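Local atomic coordinates of arabinan-endo 1,5-alpha-l-arabinase (Bacillus subtilis, PDB entry 1UV4), a protein that cuts internal alpha-1,5-linked arabinofuranosyl bonds in linear and branched arabinan, helping to break down the plant cell wall, and binds calcium. Residues A3-M17 and Y269-D283. Residues are numbered along the deposited sequence; the frame is centred on the assembly and turned at random.
Sequences AFWGASNELLHDPTM and YDANDNGIPKLLIND. With EDO (1,2-ethanediol), chain G.
S8 OG is gripped twice: it accepts a hydrogen bond from L279 N at 2.9 Å and donates, in the carbonyl plane, to E10 O. The hydroxyl sits between its own backbone N and carbonyl carbon (chi1 67°), which aims it at the L279 amide just before the chain turns a corner at N9 and E10. S8 N binds L279 O at 2.8 Å, so S8 holds both polar backbone atoms of L279, one through its side chain and one through its own amide. Along strand 4-8, antiparallel to 276-283, W5 N meets I281 O at 2.8 Å. D283 pins the far end with both carboxylate oxygens. D283 OD2 takes the A3 N-H on its anti lone pair, while D283 OD1 lies almost in the indole plane of W5, whose NE1 comes down on it from above the carboxylate plane, 3.0 Å away. The indole is thus fixed with one face over I281, whose CG2 makes a CH-pi contact 3.8 Å from the six-membered ring centroid. Beyond the corner, L12 N bonds to P277 O, and L279 CD1 packs on P15 CB at 3.8 Å. K278 runs past S8 O to a salt bridge with D273, K278 NZ to D273 OD2 2.9 Å. Through its backbone bonds, strand 4-8 completes the four-stranded last blade of the five-bladed propeller, closing the ring, while P15 and L12 join that blade to the first one beside D14, the inferred catalytic base. The S8 and D283 side chains probably fasten this closure beyond main-chain pairing alone.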
# COMPACT_ATOMS: atom_id res chain seq x y z
N ALA A 3 -16.83 -10.24 8.50
CA ALA A 3 -17.56 -9.13 9.16
C ALA A 3 -16.69 -7.90 9.27
O ALA A 3 -15.48 -7.97 9.12
CB ALA A 3 -18.02 -9.54 10.56
N PHE A 4 -17.36 -6.80 9.59
CA PHE A 4 -16.72 -5.52 9.76
C PHE A 4 -16.25 -5.44 11.20
O PHE A 4 -17.04 -5.51 12.12
CB PHE A 4 -17.74 -4.40 9.42
CG PHE A 4 -17.27 -3.01 9.70
CD1 PHE A 4 -16.10 -2.52 9.14
CD2 PHE A 4 -18.03 -2.16 10.52
CE1 PHE A 4 -15.68 -1.25 9.38
CE2 PHE A 4 -17.62 -0.88 10.75
CZ PHE A 4 -16.45 -0.42 10.19
N TRP A 5 -14.94 -5.28 11.38
CA TRP A 5 -14.36 -5.22 12.72
C TRP A 5 -14.66 -3.90 13.40
O TRP A 5 -14.83 -3.84 14.60
CB TRP A 5 -12.84 -5.35 12.68
CG TRP A 5 -12.31 -6.69 12.28
CD1 TRP A 5 -12.95 -7.69 11.59
CD2 TRP A 5 -11.00 -7.18 12.55
NE1 TRP A 5 -12.11 -8.75 11.42
CE2 TRP A 5 -10.90 -8.46 11.99
CE3 TRP A 5 -9.87 -6.65 13.18
CZ2 TRP A 5 -9.73 -9.21 12.06
CZ3 TRP A 5 -8.73 -7.37 13.24
CH2 TRP A 5 -8.66 -8.64 12.71
N GLY A 6 -14.69 -2.85 12.59
CA GLY A 6 -14.97 -1.51 13.05
C GLY A 6 -14.02 -0.54 12.40
O GLY A 6 -13.15 -0.92 11.62
N ALA A 7 -14.21 0.73 12.73
CA ALA A 7 -13.38 1.84 12.27
C ALA A 7 -12.66 2.42 13.48
O ALA A 7 -13.22 2.53 14.61
CB ALA A 7 -14.26 2.90 11.64
N SER A 8 -11.43 2.85 13.23
CA SER A 8 -10.61 3.44 14.28
C SER A 8 -11.11 4.80 14.72
O SER A 8 -11.76 5.54 13.96
CB SER A 8 -9.17 3.60 13.82
OG SER A 8 -9.03 4.54 12.78
N ASN A 9 -10.77 5.08 15.97
CA ASN A 9 -10.80 6.38 16.59
C ASN A 9 -9.80 7.36 15.95
O ASN A 9 -10.10 8.52 15.59
CB ASN A 9 -10.55 6.17 18.12
CG ASN A 9 -9.19 5.41 18.46
OD1 ASN A 9 -8.80 4.40 17.82
ND2 ASN A 9 -8.53 5.88 19.53
N GLU A 10 -8.61 6.84 15.77
CA GLU A 10 -7.49 7.61 15.28
C GLU A 10 -7.47 7.70 13.77
O GLU A 10 -7.82 6.76 13.05
CB GLU A 10 -6.16 7.01 15.77
CG GLU A 10 -5.89 7.22 17.23
CD GLU A 10 -5.53 8.65 17.61
OE1 GLU A 10 -5.26 9.50 16.73
OE2 GLU A 10 -5.47 8.93 18.84
N LEU A 11 -7.02 8.84 13.31
CA LEU A 11 -6.79 9.09 11.90
C LEU A 11 -5.72 8.10 11.39
O LEU A 11 -4.72 7.86 12.05
CB LEU A 11 -6.24 10.52 11.74
CG LEU A 11 -5.87 11.09 10.37
CD1 LEU A 11 -5.92 12.59 10.40
CD2 LEU A 11 -4.52 10.61 9.83
N LEU A 12 -5.93 7.52 10.21
CA LEU A 12 -4.86 6.81 9.54
C LEU A 12 -5.13 6.80 8.05
O LEU A 12 -6.24 6.60 7.65
CB LEU A 12 -4.69 5.35 10.04
CG LEU A 12 -3.34 4.74 9.74
CD1 LEU A 12 -2.16 5.45 10.36
CD2 LEU A 12 -3.38 3.27 10.23
N HIS A 13 -4.08 7.02 7.26
CA HIS A 13 -4.18 7.05 5.81
C HIS A 13 -3.11 6.11 5.23
O HIS A 13 -1.99 6.06 5.70
CB HIS A 13 -3.90 8.51 5.34
CG HIS A 13 -4.25 8.79 3.91
ND1 HIS A 13 -3.43 9.53 3.10
CD2 HIS A 13 -5.33 8.46 3.16
CE1 HIS A 13 -3.97 9.62 1.90
NE2 HIS A 13 -5.12 8.98 1.91
N ASP A 14 -3.49 5.38 4.20
CA ASP A 14 -2.57 4.43 3.50
C ASP A 14 -2.05 3.37 4.45
O ASP A 14 -0.84 3.21 4.60
CB ASP A 14 -1.43 5.13 2.78
CG ASP A 14 -1.87 6.34 1.97
OD1 ASP A 14 -2.83 6.23 1.17
OD2 ASP A 14 -1.31 7.48 2.05
N PRO A 15 -2.94 2.64 5.12
CA PRO A 15 -2.51 1.73 6.22
C PRO A 15 -1.88 0.39 5.78
O PRO A 15 -2.17 -0.15 4.72
CB PRO A 15 -3.81 1.45 6.93
CG PRO A 15 -4.81 1.47 5.79
CD PRO A 15 -4.40 2.62 4.95
N THR A 16 -1.07 -0.12 6.70
CA THR A 16 -0.64 -1.52 6.69
C THR A 16 -0.69 -1.95 8.14
O THR A 16 -0.69 -1.12 9.05
CB THR A 16 0.78 -1.59 6.08
OG1 THR A 16 1.20 -2.95 5.83
CG2 THR A 16 1.83 -1.04 6.96
N MET A 17 -0.75 -3.25 8.41
CA MET A 17 -0.97 -3.70 9.77
C MET A 17 -0.28 -5.03 9.95
O MET A 17 -0.22 -5.82 9.03
CB MET A 17 -2.48 -3.86 10.02
CG MET A 17 -2.85 -4.29 11.46
SD MET A 17 -4.63 -4.19 11.80
CE MET A 17 -5.18 -5.75 11.21
N TYR A 269 -13.04 7.93 4.53
CA TYR A 269 -13.22 9.27 5.08
C TYR A 269 -14.58 9.41 5.75
O TYR A 269 -15.62 9.19 5.16
CB TYR A 269 -13.03 10.27 3.98
CG TYR A 269 -11.68 10.24 3.34
CD1 TYR A 269 -11.38 9.36 2.28
CD2 TYR A 269 -10.65 11.01 3.81
CE1 TYR A 269 -10.13 9.35 1.67
CE2 TYR A 269 -9.41 10.99 3.23
CZ TYR A 269 -9.15 10.15 2.16
OH TYR A 269 -7.88 10.19 1.56
N ASP A 270 -14.55 9.81 7.02
CA ASP A 270 -15.75 9.79 7.90
C ASP A 270 -16.65 11.04 7.70
O ASP A 270 -16.32 12.15 8.13
CB ASP A 270 -15.29 9.71 9.36
CG ASP A 270 -16.39 9.30 10.32
OD1 ASP A 270 -17.55 9.30 9.97
OD2 ASP A 270 -16.12 8.99 11.50
N ALA A 271 -17.78 10.84 7.06
CA ALA A 271 -18.74 11.93 6.88
C ALA A 271 -19.36 12.41 8.20
O ALA A 271 -19.98 13.46 8.25
CB ALA A 271 -19.86 11.54 5.91
N ASN A 272 -19.20 11.62 9.26
CA ASN A 272 -19.63 12.02 10.60
C ASN A 272 -18.50 12.56 11.49
O ASN A 272 -18.72 12.85 12.67
CB ASN A 272 -20.30 10.82 11.29
CG ASN A 272 -21.08 11.22 12.54
OD1 ASN A 272 -21.94 12.23 12.48
ND2 ASN A 272 -20.86 10.56 13.61
N ASP A 273 -17.28 12.68 10.95
CA ASP A 273 -16.16 13.23 11.68
C ASP A 273 -15.17 13.95 10.78
O ASP A 273 -14.04 13.53 10.57
CB ASP A 273 -15.49 12.15 12.52
CG ASP A 273 -14.35 12.68 13.34
OD1 ASP A 273 -14.34 13.89 13.69
OD2 ASP A 273 -13.47 11.91 13.72
N ASN A 274 -15.68 15.05 10.23
CA ASN A 274 -14.90 16.05 9.51
C ASN A 274 -14.15 15.50 8.32
O ASN A 274 -13.14 16.07 7.90
CB ASN A 274 -13.94 16.78 10.47
CG ASN A 274 -14.64 17.81 11.32
OD1 ASN A 274 -15.71 18.36 10.86
ND2 ASN A 274 -14.15 18.11 12.47
N GLY A 275 -14.68 14.43 7.73
CA GLY A 275 -14.03 13.82 6.58
C GLY A 275 -12.66 13.26 6.84
O GLY A 275 -11.86 13.14 5.92
N ILE A 276 -12.36 12.95 8.09
CA ILE A 276 -11.04 12.45 8.50
C ILE A 276 -10.92 10.98 8.05
O ILE A 276 -11.86 10.22 8.19
CB ILE A 276 -10.88 12.55 10.04
CG1 ILE A 276 -10.83 14.03 10.48
CG2 ILE A 276 -9.67 11.75 10.56
CD1 ILE A 276 -11.15 14.26 11.94
N PRO A 277 -9.79 10.57 7.46
CA PRO A 277 -9.61 9.16 7.10
C PRO A 277 -9.31 8.33 8.38
O PRO A 277 -8.43 8.65 9.18
CB PRO A 277 -8.38 9.17 6.20
CG PRO A 277 -7.56 10.33 6.65
CD PRO A 277 -8.58 11.35 7.12
N LYS A 278 -10.05 7.24 8.50
CA LYS A 278 -9.91 6.28 9.58
C LYS A 278 -9.55 4.92 9.00
O LYS A 278 -9.83 4.60 7.83
CB LYS A 278 -11.20 6.18 10.37
CG LYS A 278 -11.80 7.53 10.81
CD LYS A 278 -10.89 8.23 11.82
CE LYS A 278 -11.61 9.42 12.59
NZ LYS A 278 -13.00 9.09 13.00
N LEU A 279 -9.01 4.07 9.88
CA LEU A 279 -8.70 2.66 9.59
C LEU A 279 -9.94 1.80 9.75
O LEU A 279 -10.48 1.71 10.85
CB LEU A 279 -7.62 2.20 10.53
CG LEU A 279 -7.21 0.73 10.48
CD1 LEU A 279 -6.72 0.33 9.13
CD2 LEU A 279 -6.12 0.46 11.49
N LEU A 280 -10.38 1.16 8.66
CA LEU A 280 -11.52 0.23 8.66
C LEU A 280 -10.96 -1.15 8.34
O LEU A 280 -10.06 -1.32 7.51
CB LEU A 280 -12.56 0.60 7.64
CG LEU A 280 -13.54 1.70 8.03
CD1 LEU A 280 -12.92 3.02 8.29
CD2 LEU A 280 -14.60 1.84 6.94
N ILE A 281 -11.49 -2.15 9.02
CA ILE A 281 -10.98 -3.51 8.89
C ILE A 281 -12.13 -4.49 8.72
O ILE A 281 -13.10 -4.43 9.48
CB ILE A 281 -10.13 -3.89 10.14
CG1 ILE A 281 -9.05 -2.83 10.43
CG2 ILE A 281 -9.53 -5.27 9.94
CD1 ILE A 281 -8.20 -3.18 11.60
N ASN A 282 -12.01 -5.39 7.74
CA ASN A 282 -12.98 -6.46 7.54
C ASN A 282 -12.28 -7.78 7.40
O ASN A 282 -11.15 -7.84 6.94
CB ASN A 282 -13.76 -6.28 6.23
CG ASN A 282 -14.95 -5.37 6.36
OD1 ASN A 282 -14.78 -4.17 6.53
ND2 ASN A 282 -16.15 -5.94 6.25
N ASP A 283 -12.97 -8.88 7.70
CA ASP A 283 -12.52 -10.20 7.25
C ASP A 283 -12.64 -10.26 5.75
O ASP A 283 -13.51 -9.60 5.14
CB ASP A 283 -13.40 -11.25 7.82
CG ASP A 283 -13.42 -11.23 9.32
OD1 ASP A 283 -12.33 -11.33 9.92
OD2 ASP A 283 -14.47 -11.11 9.98
C1 EDO G . 1.82 -7.80 7.58
O1 EDO G . 0.96 -6.76 7.20
C2 EDO G . 1.09 -9.13 7.55
O2 EDO G . 1.74 -10.04 8.41
O HOH W 1 -16.14 -8.92 5.96
O HOH W 2 -14.80 6.51 13.45